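Local coordinates for TssK (PDB 5Y0E), which probably serves as a trimeric baseplate component of the bacterial type VI secretion system, helping to link the baseplate to the membrane complex, at residues G67-D71 and W163-G167; E116-L121 and R148-R152. All coordinates share one frame; numbering follows the deposited sequence.

Interaction 1: G67-D71 and W163-G167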
loop_
_atom_site.group_PDB
_atom_site.type_symbol
_atom_site.label_atom_id
_atom_site.label_comp_id
_atom_site.label_asym_id
_atom_site.label_seq_id
_atom_site.Cartn_x
_atom_site.Cartn_y
_atom_site.Cartn_z
ATOM N N GLY A 67 -9.133 1.646 -22.021
ATOM C CA GLY A 67 -7.826 1.876 -21.457
ATOM C C GLY A 67 -7.176 3.083 -22.097
ATOM O O GLY A 67 -7.853 3.971 -22.589
ATOM N N ILE A 68 -5.853 3.077 -22.086
ATOM C CA ILE A 68 -5.045 4.166 -22.600
ATOM C C ILE A 68 -3.851 3.597 -23.352
ATOM O O ILE A 68 -3.155 2.711 -22.852
ATOM C CB ILE A 68 -4.582 5.087 -21.460
ATOM C CG1 ILE A 68 -5.738 5.966 -21.019
ATOM C CG2 ILE A 68 -3.463 5.966 -21.915
ATOM C CD1 ILE A 68 -5.724 6.268 -19.590
ATOM N N MET A 69 -3.609 4.110 -24.536
ATOM C CA MET A 69 -2.506 3.671 -25.351
ATOM C C MET A 69 -1.219 4.313 -24.877
ATOM O O MET A 69 -1.236 5.303 -24.155
ATOM C CB MET A 69 -2.769 4.020 -26.808
ATOM C CG MET A 69 -4.007 3.339 -27.369
ATOM S SD MET A 69 -3.934 1.529 -27.423
ATOM C CE MET A 69 -2.617 1.316 -28.566
ATOM N N PRO A 70 -0.078 3.747 -25.242
ATOM C CA PRO A 70 1.186 4.305 -24.760
ATOM C C PRO A 70 1.413 5.734 -25.166
ATOM O O PRO A 70 2.157 6.438 -24.482
ATOM C CB PRO A 70 2.227 3.368 -25.375
ATOM C CG PRO A 70 1.538 2.102 -25.419
ATOM C CD PRO A 70 0.102 2.384 -25.750
ATOM N N ASP A 71 0.806 6.190 -26.249
ATOM C CA ASP A 71 0.969 7.564 -26.685
ATOM C C ASP A 71 0.012 8.523 -25.991
ATOM O O ASP A 71 0.025 9.708 -26.304
ATOM C CB ASP A 71 0.792 7.669 -28.194
ATOM C CG ASP A 71 -0.629 7.508 -28.611
ATOM O OD1 ASP A 71 -1.422 6.940 -27.843
ATOM O OD2 ASP A 71 -0.950 7.935 -29.720
ATOM N N TRP A 163 3.550 3.095 -34.682
ATOM C CA TRP A 163 2.436 2.609 -33.895
ATOM C C TRP A 163 2.845 2.586 -32.439
ATOM O O TRP A 163 4.024 2.437 -32.121
ATOM C CB TRP A 163 2.005 1.203 -34.306
ATOM C CG TRP A 163 1.629 1.043 -35.727
ATOM C CD1 TRP A 163 2.468 1.010 -36.804
ATOM C CD2 TRP A 163 0.309 0.870 -36.243
ATOM N NE1 TRP A 163 1.746 0.842 -37.955
ATOM C CE2 TRP A 163 0.418 0.752 -37.636
ATOM C CE3 TRP A 163 -0.950 0.809 -35.663
ATOM C CZ2 TRP A 163 -0.681 0.576 -38.446
ATOM C CZ3 TRP A 163 -2.031 0.639 -36.466
ATOM C CH2 TRP A 163 -1.896 0.522 -37.841
ATOM N N THR A 164 1.869 2.766 -31.561
ATOM C CA THR A 164 1.986 2.284 -30.200
ATOM C C THR A 164 0.991 1.159 -30.036
ATOM O O THR A 164 0.049 1.025 -30.810
ATOM C CB THR A 164 1.731 3.362 -29.142
ATOM O OG1 THR A 164 0.373 3.799 -29.206
ATOM C CG2 THR A 164 2.661 4.526 -29.312
ATOM N N ALA A 165 1.215 0.335 -29.027
ATOM C CA ALA A 165 0.390 -0.850 -28.903
ATOM C C ALA A 165 0.376 -1.333 -27.470
ATOM O O ALA A 165 1.320 -1.111 -26.713
ATOM C CB ALA A 165 0.890 -1.965 -29.818
ATOM N N LEU A 166 -0.693 -2.028 -27.124
ATOM C CA LEU A 166 -0.814 -2.715 -25.856
ATOM C C LEU A 166 -0.936 -4.205 -26.127
ATOM O O LEU A 166 -1.669 -4.615 -27.024
ATOM C CB LEU A 166 -2.039 -2.230 -25.069
ATOM C CG LEU A 166 -2.238 -0.752 -24.763
ATOM C CD1 LEU A 166 -3.600 -0.532 -24.175
ATOM C CD2 LEU A 166 -1.194 -0.267 -23.824
ATOM N N GLY A 167 -0.244 -5.021 -25.342
ATOM C CA GLY A 167 -0.298 -6.451 -25.560
ATOM C C GLY A 167 -1.612 -7.039 -25.090
ATOM O O GLY A 167 -2.119 -6.697 -24.030
#
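Met69 and Pro70 lie against Thr164, Ala165 and Leu166 where two beta sheets pack in a beta sandwich. Strand 62-68 belongs to an antiparallel three-stranded sheet. Strand 163-174 belongs to a larger mixed sheet and pairs with strand 96-103. No hydrogen bond joins the two segments; side chains make most of the contact, together with a few backbone atoms. Their touching parts run roughly antiparallel, 153° apart.

The tight part is built around Leu166, which is buried. Both of its methyls lie near the backbone O of Ile68, with CD1 of Leu166 3.5 Å from that oxygen. Beyond it, CD1 of Leu166 meets SD of Met69 at 3.9 Å, and CD2 of Leu166 comes within 3.5 Å of CD of Pro70. Phe75, on strand 74-78, touches both Met69 and Leu166, so the inner side of the contact continues into the sandwich core. Met69 is folded back on itself, with chi2 at -63° and chi3 at -64°. These bends lay its CE over the backbone of strand 163-174, 3.7 Å from CA of Ala165.

The other side is looser and partly exposed. Pro70 and Thr164 run past each other in opposite directions, with CB of Pro70 3.8 Å from CB of Thr164. The Asp71 side chain lies across that of Thr164. Its closest approach is between CB and CG2, and no hydrogen bond joins the two. Its carboxylate is engaged outside the two segments: OD2 forms a salt bridge with Arg123, and OD1 is hydrogen-bonded to Thr73 OG1. Thr164 turns its CG2 anti to its own carbonyl carbon, which places that methyl 3.8 Å from CB of Asp71.

Interaction 2: E116-L121 and R148-R152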
loop_
_atom_site.group_PDB
_atom_site.type_symbol
_atom_site.label_atom_id
_atom_site.label_comp_id
_atom_site.label_asym_id
_atom_site.label_seq_id
_atom_site.Cartn_x
_atom_site.Cartn_y
_atom_site.Cartn_z
ATOM N N GLU A 116 -11.706 3.473 -45.684
ATOM C CA GLU A 116 -10.841 2.523 -45.056
ATOM C C GLU A 116 -9.927 1.987 -46.086
ATOM O O GLU A 116 -10.275 1.762 -47.217
ATOM C CB GLU A 116 -11.603 1.367 -44.422
ATOM C CG GLU A 116 -11.482 1.225 -42.905
ATOM C CD GLU A 116 -10.111 1.524 -42.333
ATOM O OE1 GLU A 116 -9.118 0.981 -42.801
ATOM O OE2 GLU A 116 -10.028 2.317 -41.395
ATOM N N SER A 117 -8.723 1.785 -45.659
ATOM C CA SER A 117 -7.728 1.257 -46.510
ATOM C C SER A 117 -6.745 0.520 -45.629
ATOM O O SER A 117 -6.639 0.758 -44.443
ATOM C CB SER A 117 -7.081 2.405 -47.265
ATOM O OG SER A 117 -6.044 1.984 -48.107
ATOM N N PRO A 118 -5.964 -0.380 -46.207
ATOM C CA PRO A 118 -4.947 -1.053 -45.413
ATOM C C PRO A 118 -3.712 -0.157 -45.375
ATOM O O PRO A 118 -3.627 0.820 -46.100
ATOM C CB PRO A 118 -4.650 -2.268 -46.253
ATOM C CG PRO A 118 -4.750 -1.736 -47.645
ATOM C CD PRO A 118 -5.805 -0.669 -47.635
ATOM N N GLU A 119 -2.788 -0.415 -44.480
ATOM C CA GLU A 119 -1.573 0.379 -44.482
ATOM C C GLU A 119 -1.672 1.913 -44.458
ATOM O O GLU A 119 -0.837 2.586 -45.018
ATOM C CB GLU A 119 -0.839 0.025 -45.748
ATOM C CG GLU A 119 -1.791 -0.095 -46.912
ATOM C CD GLU A 119 -1.671 1.067 -47.856
ATOM O OE1 GLU A 119 -0.543 1.509 -48.103
ATOM O OE2 GLU A 119 -2.697 1.536 -48.362
ATOM N N ALA A 120 -2.669 2.473 -43.815
ATOM C CA ALA A 120 -2.803 3.901 -43.760
ATOM C C ALA A 120 -2.661 4.299 -42.322
ATOM O O ALA A 120 -3.378 3.838 -41.468
ATOM C CB ALA A 120 -4.138 4.327 -44.307
ATOM N N LEU A 121 -1.715 5.165 -42.061
ATOM C CA LEU A 121 -1.479 5.587 -40.709
ATOM C C LEU A 121 -2.321 6.702 -40.148
ATOM O O LEU A 121 -1.848 7.497 -39.376
ATOM C CB LEU A 121 -0.024 5.945 -40.572
ATOM C CG LEU A 121 0.771 4.792 -41.133
ATOM C CD1 LEU A 121 2.195 5.228 -41.343
ATOM C CD2 LEU A 121 0.703 3.645 -40.157
ATOM N N ARG A 148 -13.605 8.111 -35.616
ATOM C CA ARG A 148 -13.558 6.858 -34.932
ATOM C C ARG A 148 -12.148 6.370 -34.958
ATOM O O ARG A 148 -11.517 6.367 -35.986
ATOM C CB ARG A 148 -14.477 5.910 -35.647
ATOM C CG ARG A 148 -14.340 4.468 -35.278
ATOM C CD ARG A 148 -14.836 3.651 -36.438
ATOM N NE ARG A 148 -14.573 2.238 -36.290
ATOM C CZ ARG A 148 -15.421 1.304 -36.671
ATOM N NH1 ARG A 148 -15.120 0.032 -36.519
ATOM N NH2 ARG A 148 -16.562 1.651 -37.213
ATOM N N LEU A 149 -11.664 5.971 -33.794
ATOM C CA LEU A 149 -10.299 5.511 -33.614
ATOM C C LEU A 149 -9.972 4.271 -34.381
ATOM O O LEU A 149 -10.606 3.263 -34.223
ATOM C CB LEU A 149 -10.036 5.223 -32.155
ATOM C CG LEU A 149 -9.478 6.328 -31.293
ATOM C CD1 LEU A 149 -9.263 5.771 -29.920
ATOM C CD2 LEU A 149 -8.190 6.850 -31.849
ATOM N N ARG A 150 -8.914 4.336 -35.160
ATOM C CA ARG A 150 -8.495 3.219 -35.961
ATOM C C ARG A 150 -7.607 2.240 -35.229
ATOM O O ARG A 150 -6.451 2.087 -35.527
ATOM C CB ARG A 150 -7.836 3.725 -37.219
ATOM C CG ARG A 150 -8.721 4.713 -37.935
ATOM C CD ARG A 150 -8.583 4.660 -39.423
ATOM N NE ARG A 150 -7.206 4.524 -39.800
ATOM C CZ ARG A 150 -6.748 3.567 -40.578
ATOM N NH1 ARG A 150 -7.558 2.677 -41.051
ATOM N NH2 ARG A 150 -5.492 3.502 -40.875
ATOM N N LEU A 151 -8.205 1.565 -34.271
ATOM C CA LEU A 151 -7.544 0.588 -33.479
ATOM C C LEU A 151 -7.429 -0.645 -34.314
ATOM O O LEU A 151 -8.239 -0.914 -35.157
ATOM C CB LEU A 151 -8.350 0.298 -32.239
ATOM C CG LEU A 151 -8.436 1.416 -31.240
ATOM C CD1 LEU A 151 -9.273 0.959 -30.084
ATOM C CD2 LEU A 151 -7.056 1.771 -30.778
ATOM N N ARG A 152 -6.408 -1.414 -34.060
ATOM C CA ARG A 152 -6.211 -2.574 -34.844
ATOM C C ARG A 152 -5.495 -3.696 -34.141
ATOM O O ARG A 152 -4.531 -3.475 -33.454
ATOM C CB ARG A 152 -5.387 -2.160 -36.040
ATOM C CG ARG A 152 -4.946 -3.313 -36.891
ATOM C CD ARG A 152 -3.817 -2.961 -37.809
ATOM N NE ARG A 152 -4.293 -2.101 -38.853
ATOM C CZ ARG A 152 -3.666 -1.936 -39.995
ATOM N NH1 ARG A 152 -2.545 -2.598 -40.201
ATOM N NH2 ARG A 152 -4.142 -1.113 -40.909
#
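Glu116, in the loop between strands 112-113 and 124-131, forms a salt bridge with Arg150, which follows the 148-149 strand section. OE2 of Glu116 takes a short, bent hydrogen bond from NH1 of Arg150, 2.5 Å long with an N-H...O angle of 143°. It uses the syn lone pair, and OE2 lies close to the guanidinium plane. The carboxylate and guanidinium planes are tilted by only 21°. OE1 of Glu116 is also at the guanidinium edge. It accepts a weak bond from the backbone N of Ser117, 3.0 Å away, which may help to steady the carboxylate.

At Ser117 the backbone O comes 4.0 Å from NH1 of Arg150. Past Pro118, the backbone N of Glu119 faces the edge of the Arg152 guanidinium, with NH2 of Arg152 3.9 Å away. Ala120 then passes close to the other end of the Arg150 head. Its CB is 3.8 Å from NH2 of Arg150. The approach of its backbone O to NH2 is implausibly short, so its details are doubtful.

Bends at chi2 and chi3 bring the Arg150 head to the loop, and Arg150 NE is hydrogen-bonded to Ala122 O. Arg150 itself centres an inverse gamma turn. Buried while Glu116 is exposed, it probably has its positive charge partly balanced by that carboxylate at the protein surface.

From the N terminus, the chain reaches 67-71 at the end of strand 62-68, then 116-121 in the loop between strands 112-113 and 124-131. Strand 142-155 supplies 148-152, and the next strand, 163-174, begins with 163-167. Interaction 2 closes a loop of 26 residues. It is nested inside the 91-residue loop closed by interaction 1, and the two do not cross. Interaction 1 joins the three-stranded antiparallel sheet to the mixed sheet, while interaction 2 fixes a surface loop to the mixed sheet. Trp163 connects them: its CH2 packs 3.7 Å from Arg152 NE, and its NE1 lies 3.7 Å from Leu121 CD2.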